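Local coordinates for penicillin binding protein 2X (Streptococcus thermophilus, PDB 5U47), which probably acts as a transpeptidase that cross-links glycan strands of septal peptidoglycan during cell division, and is inactivated by beta-lactams, at residues Ser295-Met300 with Asn373-Tyr378; Ala304-Gly309 with Ser467-Tyr472; Gln349-Ser354 with Ile474-Asp479. The protein carries 1 engineered substitution. One frame throughout, in Å; residues are numbered along the deposited sequence.

Interaction 1. Residues Ser295-Met300 with Asn373-Tyr378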
# COMPACT_ATOMS: atom_id res chain seq x y z
N SER A 295 16.33 11.14 11.71
CA SER A 295 15.81 11.53 13.03
C SER A 295 14.38 11.24 13.47
O SER A 295 14.09 11.41 14.65
CB SER A 295 16.19 12.99 13.33
OG SER A 295 17.55 13.01 13.61
N THR A 296 13.50 10.80 12.58
CA THR A 296 12.16 10.40 13.00
C THR A 296 12.31 9.14 13.84
O THR A 296 11.43 8.83 14.65
CB THR A 296 11.23 10.11 11.81
OG1 THR A 296 11.88 9.18 10.93
CG2 THR A 296 10.93 11.40 11.06
N MET A 297 13.43 8.43 13.66
CA MET A 297 13.69 7.21 14.44
C MET A 297 13.88 7.56 15.93
O MET A 297 13.69 6.70 16.77
CB MET A 297 14.89 6.43 13.89
CG MET A 297 15.18 5.12 14.61
SD MET A 297 13.89 3.85 14.49
CE MET A 297 14.03 3.38 12.78
N LYS A 298 14.22 8.81 16.25
CA LYS A 298 14.34 9.26 17.64
C LYS A 298 13.02 9.15 18.40
O LYS A 298 13.03 9.18 19.63
CB LYS A 298 14.85 10.71 17.71
CG LYS A 298 16.23 10.92 17.11
CD LYS A 298 16.70 12.36 17.16
CE LYS A 298 18.16 12.43 16.71
NZ LYS A 298 18.60 13.76 16.30
N VAL A 299 11.90 9.04 17.69
CA VAL A 299 10.60 8.86 18.32
C VAL A 299 10.63 7.49 18.98
O VAL A 299 10.28 7.36 20.16
CB VAL A 299 9.43 8.96 17.30
CG1 VAL A 299 8.09 8.61 17.91
CG2 VAL A 299 9.35 10.37 16.71
N MET A 300 11.05 6.47 18.22
CA MET A 300 11.16 5.11 18.76
C MET A 300 12.17 5.08 19.91
O MET A 300 11.90 4.48 20.95
CB MET A 300 11.59 4.11 17.69
CG MET A 300 10.55 3.66 16.67
SD MET A 300 9.81 4.91 15.59
CE MET A 300 8.39 5.36 16.54
N ASN A 373 16.83 -4.86 21.04
CA ASN A 373 15.62 -5.60 21.31
C ASN A 373 14.38 -4.72 21.06
O ASN A 373 13.35 -5.22 20.61
CB ASN A 373 15.61 -6.13 22.74
CG ASN A 373 14.49 -7.10 22.98
OD1 ASN A 373 13.60 -6.85 23.80
ND2 ASN A 373 14.49 -8.22 22.24
N TYR A 374 14.47 -3.42 21.38
CA TYR A 374 13.34 -2.50 21.09
C TYR A 374 13.11 -2.40 19.59
O TYR A 374 11.95 -2.38 19.16
CB TYR A 374 13.50 -1.10 21.71
CG TYR A 374 13.02 -1.03 23.15
CD1 TYR A 374 11.66 -1.03 23.44
CD2 TYR A 374 13.92 -0.94 24.22
CE1 TYR A 374 11.20 -0.97 24.74
CE2 TYR A 374 13.46 -0.88 25.53
CZ TYR A 374 12.10 -0.89 25.78
OH TYR A 374 11.62 -0.83 27.08
N LEU A 375 14.18 -2.36 18.81
CA LEU A 375 14.05 -2.30 17.35
C LEU A 375 13.40 -3.59 16.84
O LEU A 375 12.68 -3.59 15.84
CB LEU A 375 15.40 -2.10 16.69
CG LEU A 375 16.05 -0.72 16.83
CD1 LEU A 375 17.50 -0.78 16.40
CD2 LEU A 375 15.29 0.32 16.02
N SER A 376 13.68 -4.70 17.53
CA SER A 376 13.09 -5.97 17.17
C SER A 376 11.58 -5.96 17.54
O SER A 376 10.74 -6.39 16.74
CB SER A 376 13.85 -7.11 17.84
OG SER A 376 13.39 -8.36 17.37
N LEU A 377 11.24 -5.43 18.71
CA LEU A 377 9.83 -5.30 19.12
C LEU A 377 9.04 -4.38 18.17
O LEU A 377 7.84 -4.58 17.95
CB LEU A 377 9.73 -4.77 20.54
CG LEU A 377 10.19 -5.70 21.68
CD1 LEU A 377 10.09 -4.97 23.00
CD2 LEU A 377 9.37 -6.98 21.74
N TYR A 378 9.72 -3.35 17.65
CA TYR A 378 9.17 -2.44 16.66
C TYR A 378 9.17 -3.08 15.24
O TYR A 378 8.69 -2.48 14.28
CB TYR A 378 9.89 -1.09 16.67
CG TYR A 378 9.32 -0.07 17.63
CD1 TYR A 378 8.08 0.52 17.38
CD2 TYR A 378 10.05 0.37 18.75
CE1 TYR A 378 7.56 1.49 18.22
CE2 TYR A 378 9.53 1.34 19.61
CZ TYR A 378 8.29 1.90 19.34
OH TYR A 378 7.74 2.87 20.17

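Interaction 2. Residues Ala304-Gly309 with Ser467-Tyr472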
# COMPACT_ATOMS: atom_id res chain seq x y z
N ALA A 304 11.49 4.14 23.91
CA ALA A 304 12.21 3.03 24.53
C ALA A 304 12.90 3.49 25.82
O ALA A 304 12.87 2.80 26.84
CB ALA A 304 13.22 2.44 23.56
N ALA A 305 13.54 4.66 25.75
CA ALA A 305 14.21 5.22 26.92
C ALA A 305 13.21 5.44 28.05
O ALA A 305 13.50 5.15 29.21
CB ALA A 305 14.91 6.52 26.57
N ILE A 306 12.03 5.96 27.71
CA ILE A 306 11.00 6.21 28.72
C ILE A 306 10.49 4.89 29.27
O ILE A 306 10.36 4.72 30.50
CB ILE A 306 9.84 7.07 28.17
CG1 ILE A 306 10.37 8.49 27.86
CG2 ILE A 306 8.70 7.14 29.18
CD1 ILE A 306 9.40 9.37 27.10
N ASN A 307 10.22 3.94 28.37
CA ASN A 307 9.73 2.61 28.76
C ASN A 307 10.77 1.81 29.59
O ASN A 307 10.39 1.03 30.45
CB ASN A 307 9.35 1.79 27.53
CG ASN A 307 8.40 0.67 27.87
OD1 ASN A 307 7.27 0.92 28.28
ND2 ASN A 307 8.84 -0.57 27.70
N ASN A 308 12.06 2.02 29.32
CA ASN A 308 13.15 1.33 30.02
C ASN A 308 13.37 1.90 31.42
O ASN A 308 14.03 1.28 32.24
CB ASN A 308 14.46 1.48 29.22
CG ASN A 308 15.56 0.56 29.71
OD1 ASN A 308 15.36 -0.64 29.86
ND2 ASN A 308 16.76 1.12 29.92
N GLY A 309 12.81 3.09 31.68
CA GLY A 309 13.02 3.78 32.95
C GLY A 309 14.33 4.55 32.96
O GLY A 309 14.76 5.03 34.02
N SER A 467 2.42 8.01 25.54
CA SER A 467 1.81 9.28 25.85
C SER A 467 2.85 10.37 26.17
O SER A 467 2.74 11.51 25.72
CB SER A 467 0.89 9.10 27.06
OG SER A 467 0.45 10.34 27.56
N GLU A 468 3.86 10.00 26.97
CA GLU A 468 4.93 10.93 27.30
C GLU A 468 5.76 11.29 26.07
O GLU A 468 6.14 12.46 25.90
CB GLU A 468 5.80 10.40 28.45
CG GLU A 468 5.02 10.38 29.76
CD GLU A 468 5.81 9.86 30.94
OE1 GLU A 468 5.22 9.74 32.05
OE2 GLU A 468 7.01 9.56 30.77
N THR A 469 6.01 10.31 25.22
CA THR A 469 6.73 10.56 23.97
C THR A 469 5.97 11.59 23.13
O THR A 469 6.57 12.55 22.64
CB THR A 469 6.95 9.25 23.17
OG1 THR A 469 7.76 8.35 23.93
CG2 THR A 469 7.67 9.54 21.86
N ARG A 470 4.64 11.42 23.01
CA ARG A 470 3.82 12.36 22.23
C ARG A 470 3.86 13.77 22.82
O ARG A 470 3.92 14.75 22.08
CB ARG A 470 2.37 11.89 22.11
CG ARG A 470 2.17 10.67 21.20
CD ARG A 470 0.71 10.46 20.82
NE ARG A 470 -0.19 10.48 21.97
CZ ARG A 470 -0.41 9.46 22.81
NH1 ARG A 470 0.21 8.28 22.66
NH2 ARG A 470 -1.24 9.62 23.83
N ASN A 471 3.84 13.87 24.15
CA ASN A 471 3.92 15.17 24.79
C ASN A 471 5.29 15.83 24.55
O ASN A 471 5.35 17.01 24.23
CB ASN A 471 3.60 15.08 26.28
CG ASN A 471 3.65 16.45 26.95
OD1 ASN A 471 2.98 17.38 26.51
ND2 ASN A 471 4.47 16.57 27.98
N TYR A 472 6.38 15.08 24.67
CA TYR A 472 7.71 15.65 24.38
C TYR A 472 7.79 16.13 22.93
O TYR A 472 8.42 17.14 22.63
CB TYR A 472 8.86 14.66 24.67
CG TYR A 472 9.05 14.36 26.14
CD1 TYR A 472 9.35 15.37 27.04
CD2 TYR A 472 8.98 13.06 26.63
CE1 TYR A 472 9.54 15.11 28.40
CE2 TYR A 472 9.16 12.79 27.98
CZ TYR A 472 9.44 13.82 28.85
OH TYR A 472 9.63 13.56 30.18

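Interaction 3. Residues Gln349-Ser354 with Ile474-Asp479. With ACT (acetate ion), chain D.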
# COMPACT_ATOMS: atom_id res chain seq x y z
N GLN A 349 15.05 18.92 25.82
CA GLN A 349 15.49 19.98 24.90
C GLN A 349 16.29 19.39 23.75
O GLN A 349 16.08 19.77 22.62
CB GLN A 349 16.31 21.05 25.64
CG GLN A 349 15.48 21.93 26.58
CD GLN A 349 16.33 22.84 27.44
OE1 GLN A 349 17.50 22.55 27.72
NE2 GLN A 349 15.75 23.96 27.88
N GLY A 350 17.21 18.47 24.05
CA GLY A 350 17.99 17.81 23.01
C GLY A 350 17.09 17.04 22.05
O GLY A 350 17.39 16.92 20.84
N PHE A 351 15.99 16.50 22.57
CA PHE A 351 15.02 15.80 21.71
C PHE A 351 14.36 16.83 20.80
O PHE A 351 14.26 16.62 19.60
CB PHE A 351 13.97 15.04 22.51
CG PHE A 351 12.92 14.36 21.66
CD1 PHE A 351 13.21 13.18 20.98
CD2 PHE A 351 11.65 14.89 21.53
CE1 PHE A 351 12.24 12.55 20.20
CE2 PHE A 351 10.68 14.27 20.75
CZ PHE A 351 10.98 13.10 20.08
N SER A 352 13.97 17.96 21.38
CA SER A 352 13.33 19.03 20.61
C SER A 352 14.27 19.56 19.53
O SER A 352 13.85 19.83 18.41
CB SER A 352 12.86 20.16 21.53
OG SER A 352 11.80 19.72 22.36
N TYR A 353 15.55 19.64 19.90
CA TYR A 353 16.63 20.14 19.07
C TYR A 353 17.15 19.13 18.07
O TYR A 353 17.96 19.47 17.21
CB TYR A 353 17.76 20.58 20.03
CG TYR A 353 18.89 21.37 19.45
CD1 TYR A 353 18.74 22.72 19.18
CD2 TYR A 353 20.16 20.80 19.26
CE1 TYR A 353 19.78 23.48 18.68
CE2 TYR A 353 21.22 21.55 18.76
CZ TYR A 353 21.02 22.89 18.47
OH TYR A 353 22.04 23.68 17.98
N SER A 354 16.69 17.89 18.19
CA SER A 354 17.15 16.79 17.35
C SER A 354 18.67 16.60 17.51
O SER A 354 19.40 16.48 16.53
CB SER A 354 16.74 16.97 15.90
OG SER A 354 16.73 15.71 15.23
N ILE A 474 5.49 17.58 21.22
CA ILE A 474 4.82 18.87 21.03
C ILE A 474 5.89 19.98 21.00
O ILE A 474 5.84 20.91 20.17
CB ILE A 474 3.79 19.18 22.15
CG1 ILE A 474 2.58 18.22 22.06
CG2 ILE A 474 3.32 20.63 22.09
CD1 ILE A 474 1.62 18.34 23.22
N SER A 475 6.86 19.87 21.91
CA SER A 475 7.93 20.87 22.02
C SER A 475 8.81 20.98 20.80
O SER A 475 9.39 22.04 20.55
CB SER A 475 8.78 20.64 23.28
OG SER A 475 7.97 20.78 24.43
N VAL A 476 8.93 19.91 20.02
CA VAL A 476 9.68 19.99 18.78
C VAL A 476 9.11 21.15 17.95
O VAL A 476 9.84 21.86 17.26
CB VAL A 476 9.57 18.68 17.97
CG1 VAL A 476 10.20 18.85 16.59
CG2 VAL A 476 10.24 17.54 18.73
N GLY A 477 7.78 21.31 18.01
CA GLY A 477 7.08 22.36 17.29
C GLY A 477 6.92 23.68 18.04
O GLY A 477 6.98 24.75 17.42
N THR A 478 6.78 23.61 19.38
CA THR A 478 6.47 24.81 20.18
C THR A 478 7.62 25.54 20.91
O THR A 478 7.45 26.71 21.27
CB THR A 478 5.42 24.47 21.26
OG1 THR A 478 5.94 23.48 22.16
CG2 THR A 478 4.14 23.97 20.61
N ASP A 479 8.75 24.88 21.11
CA ASP A 479 9.87 25.46 21.85
C ASP A 479 10.62 26.52 21.00
O ASP A 479 11.36 26.16 20.09
CB ASP A 479 10.82 24.35 22.32
CG ASP A 479 11.85 24.83 23.33
OD1 ASP A 479 12.31 25.99 23.23
OD2 ASP A 479 12.21 24.02 24.22
C ACT D . 7.81 24.58 24.97
O ACT D . 7.89 23.35 25.11
OXT ACT D . 6.91 25.11 24.27
CH3 ACT D . 8.82 25.46 25.66
O HOH W 1 12.04 21.39 24.52

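Interaction 1. Residues Ser295-Met300 with Asn373-Tyr378
Met300 and Tyr378 meet in a CH-pi contact that makes up most of this buried interface. Met300 CG stands 3.7 Å from the centroid of the Tyr378 ring, only 4° off the ring normal, so the methylene sits over the middle of one face. The first torsion of Met300 turns CG opposite the carbonyl carbon (chi1 -76°), and the bend at the next bond sets the sulfur back behind CG. A longer Met-aromatic contact results, with Met300 SD 5.0 Å from the same Tyr378 centroid and 15° off the normal. At its far end the tyrosine is held by a polar bond, its hydroxyl pairing with Ser303 one turn further along the methionine's helix.

Purely apolar contact is lighter. Met297 SD touches Leu375 CD2 at 4.1 Å, the doubly bent methionine chain bringing its sulfur to the leucine's branch.

Within 295-300, Lys298 NZ donates to Ser295 OG over 3.0 Å, consistent with the SxxK motif of penicillin-binding proteins. The methionines join helix 297-308, which starts just after the probable active-site serine, Ser295, to the end of helix 368-377, while Ile426 of helix 416-427 touches both Met300 and Tyr378.

Interaction 2. Residues Ala304-Gly309 with Ser467-Tyr472
Where helices 297-308 and 463-478 of the transpeptidase domain pass each other, Ile306 is the residue of 304-309 that makes the contact with 467-472, pointing from the last turn of its helix at Glu468, Thr469 and Tyr472. The two branches of Ile306 divide the work. Its longer branch, with CG1 placed opposite the carbonyl carbon (chi1 -67°), carries Ile306 CD1 to the edge of the Tyr472 ring, near the ring plane and 3.5 Å from Tyr472 CE2. Ile306 CD1 also lies 3.7 Å from Thr469 OG1, a hydroxyl already engaged with the carbonyl of Ala465 one turn back. On the shorter branch, Ile306 CG2 comes to 3.4 Å from Glu468 OE2, at the more open margin of the contact, whereas the glutamate's OE1 is bonded to Gln464.

The short axes approach to 10.0 Å and run at 136° to one another, about midway between perpendicular and antiparallel. Thr469 and Tyr472 also reach Leu302, one turn earlier. Just beyond Ile306 the helix ends in a Schellman motif, in which Gly309 has positive phi and Gly309 N bonds to Ile306 O at 3.2 Å. In the chain that follows, Phe311 touches Ile306 and packs edge-to-face with Tyr472; Tyr472 also touches Pro313.

Interaction 3. Residues Gln349-Ser354 with Ile474-Asp479
Ser352 and Val476 bring their helices unusually close, with a separation of 4.2 Å between Ser352 CA and Val476 CA. The small side chain of Ser352 probably allows this. Ser352 OG lies against the neighbouring turn, 3.3 Å from Ser475 CB, and Val476 CG2 packs 3.9 Å from Ser352 CA. Val476 CG2 also reaches the Phe351 ring obliquely, 3.9 Å from Phe351 CE2. With CG swung opposite its backbone N (chi1 177°), Phe351 sends its ring back to the valine although its CB does not point there. This half of the contact is buried and largely apolar.

On the other side the two segments are bridged rather than pressed together. One water links them, 2.7 Å from Ser352 OG and donating to Asp479 OD2 at 2.7 Å, and so supplies a partner to a hydroxyl whose bond to Ala348 O is weak. Further out, an acetate ion, probably from the crystallisation liquor, receives Ser475 OG on its O atom at 2.7 Å and Thr478 OG1 on its OXT atom at 2.8 Å. Its two oxygens are thus gripped by hydroxyls from the last turn of one helix.

Helix 347-352 closes in a Schellman motif at Ser354, where the chain turns toward the probable active site: Ser354 OG bonds to Lys298 and Lys505. Thr484 and Leu485 bond to the backbones of Ser352 and Val476 respectively, Val476 packs against Val504 and Lys505 of strand 503-510, and Phe351 also touches Lys298 and Leu302 of helix 297-308.

How the interactions relate
From the N terminus the chain runs through 295-300, 304-309 and 349-354 before any partner appears; 373-378, 467-472 and 474-479 then follow in the same order. Interaction 1 closes the first and shortest loop, interaction 2 the longest and interaction 3 the last, and every pair crosses, none enclosing another. Helix 297-308 serves interactions 1 and 2, helix 463-478 interactions 2 and 3. Direct touches reinforce the sharing: Tyr374 OH probably bonds to Asn307 ND2 between interactions 1 and 2, and Lys298 O packs on Phe351 CE1 between 1 and 3. Three separate helical stretches are thereby gathered around helix 297-308 in the transpeptidase domain.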